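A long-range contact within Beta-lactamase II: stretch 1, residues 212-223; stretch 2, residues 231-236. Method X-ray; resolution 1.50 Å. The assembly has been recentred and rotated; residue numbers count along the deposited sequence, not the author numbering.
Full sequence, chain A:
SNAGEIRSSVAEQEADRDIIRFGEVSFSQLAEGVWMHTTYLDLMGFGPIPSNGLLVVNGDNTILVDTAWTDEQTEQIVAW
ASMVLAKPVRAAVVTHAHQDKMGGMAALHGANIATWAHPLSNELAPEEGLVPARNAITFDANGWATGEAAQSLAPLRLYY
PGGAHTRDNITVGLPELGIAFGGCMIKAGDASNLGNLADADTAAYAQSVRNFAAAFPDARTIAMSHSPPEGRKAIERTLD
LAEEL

Stretch 1, residues 212-223: FAAAFPDARTIA
Stretch 2 (231-236) GRKAIE

Stretch 1 leaves a helix after Ala215, turns through a loop from Phe216 (phi/psi -124/71) to Arg220 (-101/-6), and enters a strand at Thr221-Ala223. Stretch 2 lies against this bend, its helix established by Lys233-Glu236; together the two bury 444 Å². The CA atoms of Ala213 and Ile235, one from each helix, are 7.0 Å apart, Gly231 CA comes to 5.1 Å from Thr221 CA, and no backbone-to-backbone N-H...O hydrogen bond joins the stretches.

Gly231 is extended (-97/-165). Its CA approaches Arg220 O at 3.4 Å in a CA-H...O contact with an angle of 156° at the hydrogen, while its O lies 3.7 Å from Ile222 CG1 and accepts a hydrogen bond from Ala234 N (3.2 Å).

Arg232 (-73/-7) makes all the hydrogen bonds between the stretches. Its CA-to-CB bond points sideways, but chi angles of -64° (m), -171° (t), 72° (p) and 92° carry the guanidinium into the bend, where carbonyl oxygens line its edge. Arg232 NH2 donates to Phe216 O (2.8 Å, 157°) and to Ala219 O (2.9 Å, 161°); Arg232 NH1 makes weak bonds to Ala213 O (3.0 Å, 135°) and Phe216 O (3.4 Å, 131°). One positively charged group thus ties the last turn of the helix to the following loop. Pro217 O sits over one face, 3.6 Å from Arg232 CZ.

The CA-to-CB bond of Lys233 (-55/-30; all chi angles t) points away. Ala234 (-61/-39) directs its CB toward stretch 1, 4.4 Å from Ile222 CG2.

Ile235 (-67/-45; chi1 m, chi2 t) completes the apolar contact: its CG2 meets Ala213 CB at 3.8 Å, and its CD1 lies 3.9 Å from both Phe212 CE2 (chi1 t, chi2 74°) and Ile222 CD1 (chi1 m, chi2 m). Glu236 (-60/-46; chi1 t, chi2 t, chi3 -61°) makes no contact with stretch 1; its N donates to Arg232 O (3.1 Å), continuing the helix.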

# COMPACT_ATOMS: atom_id res chain seq x y z
N PHE A 212 7.67 -5.39 19.55
CA PHE A 212 6.98 -4.23 20.12
C PHE A 212 5.92 -4.65 21.13
O PHE A 212 5.83 -4.08 22.23
CB PHE A 212 6.35 -3.41 18.98
CG PHE A 212 5.42 -2.31 19.44
CD1 PHE A 212 5.91 -1.15 20.01
CD2 PHE A 212 4.05 -2.44 19.27
CE1 PHE A 212 5.04 -0.12 20.41
CE2 PHE A 212 3.17 -1.42 19.67
CZ PHE A 212 3.67 -0.27 20.24
N ALA A 213 5.10 -5.64 20.77
CA ALA A 213 4.04 -6.10 21.67
C ALA A 213 4.62 -6.62 22.98
O ALA A 213 4.04 -6.41 24.05
CB ALA A 213 3.21 -7.19 20.99
N ALA A 214 5.78 -7.29 22.92
CA ALA A 214 6.41 -7.83 24.12
C ALA A 214 7.16 -6.78 24.91
O ALA A 214 7.33 -6.94 26.13
CB ALA A 214 7.38 -8.96 23.73
N ALA A 215 7.64 -5.73 24.24
CA ALA A 215 8.32 -4.64 24.93
C ALA A 215 7.36 -3.85 25.80
O ALA A 215 7.75 -3.35 26.87
CB ALA A 215 8.97 -3.72 23.89
N PHE A 216 6.12 -3.69 25.33
CA PHE A 216 5.08 -2.94 26.05
C PHE A 216 3.89 -3.86 26.23
O PHE A 216 2.84 -3.67 25.60
CB PHE A 216 4.71 -1.67 25.29
CG PHE A 216 5.88 -0.76 25.04
CD1 PHE A 216 6.50 -0.11 26.10
CD2 PHE A 216 6.40 -0.60 23.76
CE1 PHE A 216 7.60 0.71 25.89
CE2 PHE A 216 7.49 0.21 23.53
CZ PHE A 216 8.10 0.87 24.61
N PRO A 217 4.01 -4.88 27.09
CA PRO A 217 3.02 -5.97 27.11
C PRO A 217 1.72 -5.64 27.80
O PRO A 217 0.74 -6.35 27.58
CB PRO A 217 3.76 -7.10 27.85
CG PRO A 217 4.69 -6.37 28.81
CD PRO A 217 5.14 -5.12 28.03
N ASP A 218 1.68 -4.59 28.63
CA ASP A 218 0.50 -4.32 29.44
C ASP A 218 -0.29 -3.12 28.95
O ASP A 218 -1.45 -2.96 29.36
CB ASP A 218 0.91 -4.10 30.91
CG ASP A 218 1.68 -5.29 31.48
OD1 ASP A 218 1.23 -6.43 31.26
OD2 ASP A 218 2.73 -5.09 32.13
N ALA A 219 0.28 -2.29 28.08
CA ALA A 219 -0.38 -1.07 27.64
C ALA A 219 -1.68 -1.38 26.91
O ALA A 219 -1.69 -2.13 25.94
CB ALA A 219 0.56 -0.27 26.73
N ARG A 220 -2.78 -0.77 27.37
CA ARG A 220 -4.06 -0.95 26.70
C ARG A 220 -4.42 0.22 25.79
O ARG A 220 -5.42 0.15 25.08
CB ARG A 220 -5.17 -1.17 27.72
CG ARG A 220 -5.08 -2.52 28.40
CD ARG A 220 -6.28 -2.80 29.30
NE ARG A 220 -7.45 -3.31 28.58
CZ ARG A 220 -7.62 -4.58 28.21
NH1 ARG A 220 -8.73 -4.94 27.57
NH2 ARG A 220 -6.70 -5.50 28.49
N THR A 221 -3.64 1.29 25.79
CA THR A 221 -3.85 2.39 24.85
C THR A 221 -2.71 2.34 23.84
O THR A 221 -1.56 2.58 24.19
CB THR A 221 -3.90 3.74 25.56
OG1 THR A 221 -5.04 3.78 26.42
CG2 THR A 221 -4.01 4.86 24.55
N ILE A 222 -3.04 2.00 22.59
CA ILE A 222 -2.06 1.95 21.52
C ILE A 222 -2.32 3.12 20.58
O ILE A 222 -3.41 3.26 20.02
CB ILE A 222 -2.12 0.61 20.76
CG1 ILE A 222 -1.99 -0.56 21.74
CG2 ILE A 222 -1.02 0.59 19.66
CD1 ILE A 222 -0.71 -0.52 22.58
N ALA A 223 -1.31 3.96 20.42
CA ALA A 223 -1.34 5.12 19.55
C ALA A 223 -0.42 4.87 18.37
O ALA A 223 0.50 4.06 18.45
CB ALA A 223 -0.88 6.35 20.32
N GLY A 231 -7.16 0.15 21.22
CA GLY A 231 -6.60 -0.88 22.07
C GLY A 231 -5.63 -1.78 21.33
O GLY A 231 -5.18 -1.49 20.21
N ARG A 232 -5.33 -2.92 21.95
CA ARG A 232 -4.30 -3.79 21.39
C ARG A 232 -4.75 -4.52 20.13
O ARG A 232 -3.92 -5.17 19.49
CB ARG A 232 -3.81 -4.77 22.45
CG ARG A 232 -3.13 -4.08 23.62
CD ARG A 232 -2.45 -5.05 24.56
NE ARG A 232 -1.23 -5.69 24.07
CZ ARG A 232 -0.00 -5.21 24.26
NH1 ARG A 232 1.06 -5.89 23.82
NH2 ARG A 232 0.16 -4.04 24.88
N LYS A 233 -6.02 -4.42 19.74
CA LYS A 233 -6.42 -4.95 18.44
C LYS A 233 -5.59 -4.37 17.31
O LYS A 233 -5.36 -5.05 16.30
CB LYS A 233 -7.91 -4.70 18.18
CG LYS A 233 -8.43 -5.54 17.00
CD LYS A 233 -9.82 -5.14 16.56
CE LYS A 233 -10.47 -6.26 15.76
NZ LYS A 233 -11.90 -5.97 15.44
N ALA A 234 -5.09 -3.13 17.45
CA ALA A 234 -4.22 -2.57 16.42
C ALA A 234 -2.96 -3.41 16.26
O ALA A 234 -2.49 -3.63 15.14
CB ALA A 234 -3.85 -1.12 16.77
N ILE A 235 -2.40 -3.88 17.38
CA ILE A 235 -1.23 -4.76 17.30
C ILE A 235 -1.61 -6.09 16.66
O ILE A 235 -0.89 -6.61 15.80
CB ILE A 235 -0.63 -4.99 18.70
CG1 ILE A 235 -0.17 -3.67 19.33
CG2 ILE A 235 0.52 -5.97 18.64
CD1 ILE A 235 0.31 -3.86 20.77
N GLU A 236 -2.74 -6.66 17.09
CA GLU A 236 -3.16 -7.96 16.58
C GLU A 236 -3.38 -7.93 15.08
O GLU A 236 -2.94 -8.83 14.35
CB GLU A 236 -4.45 -8.40 17.29
CG GLU A 236 -5.02 -9.71 16.77
CD GLU A 236 -6.43 -9.99 17.28
OE1 GLU A 236 -6.61 -10.09 18.51
OE2 GLU A 236 -7.35 -10.10 16.44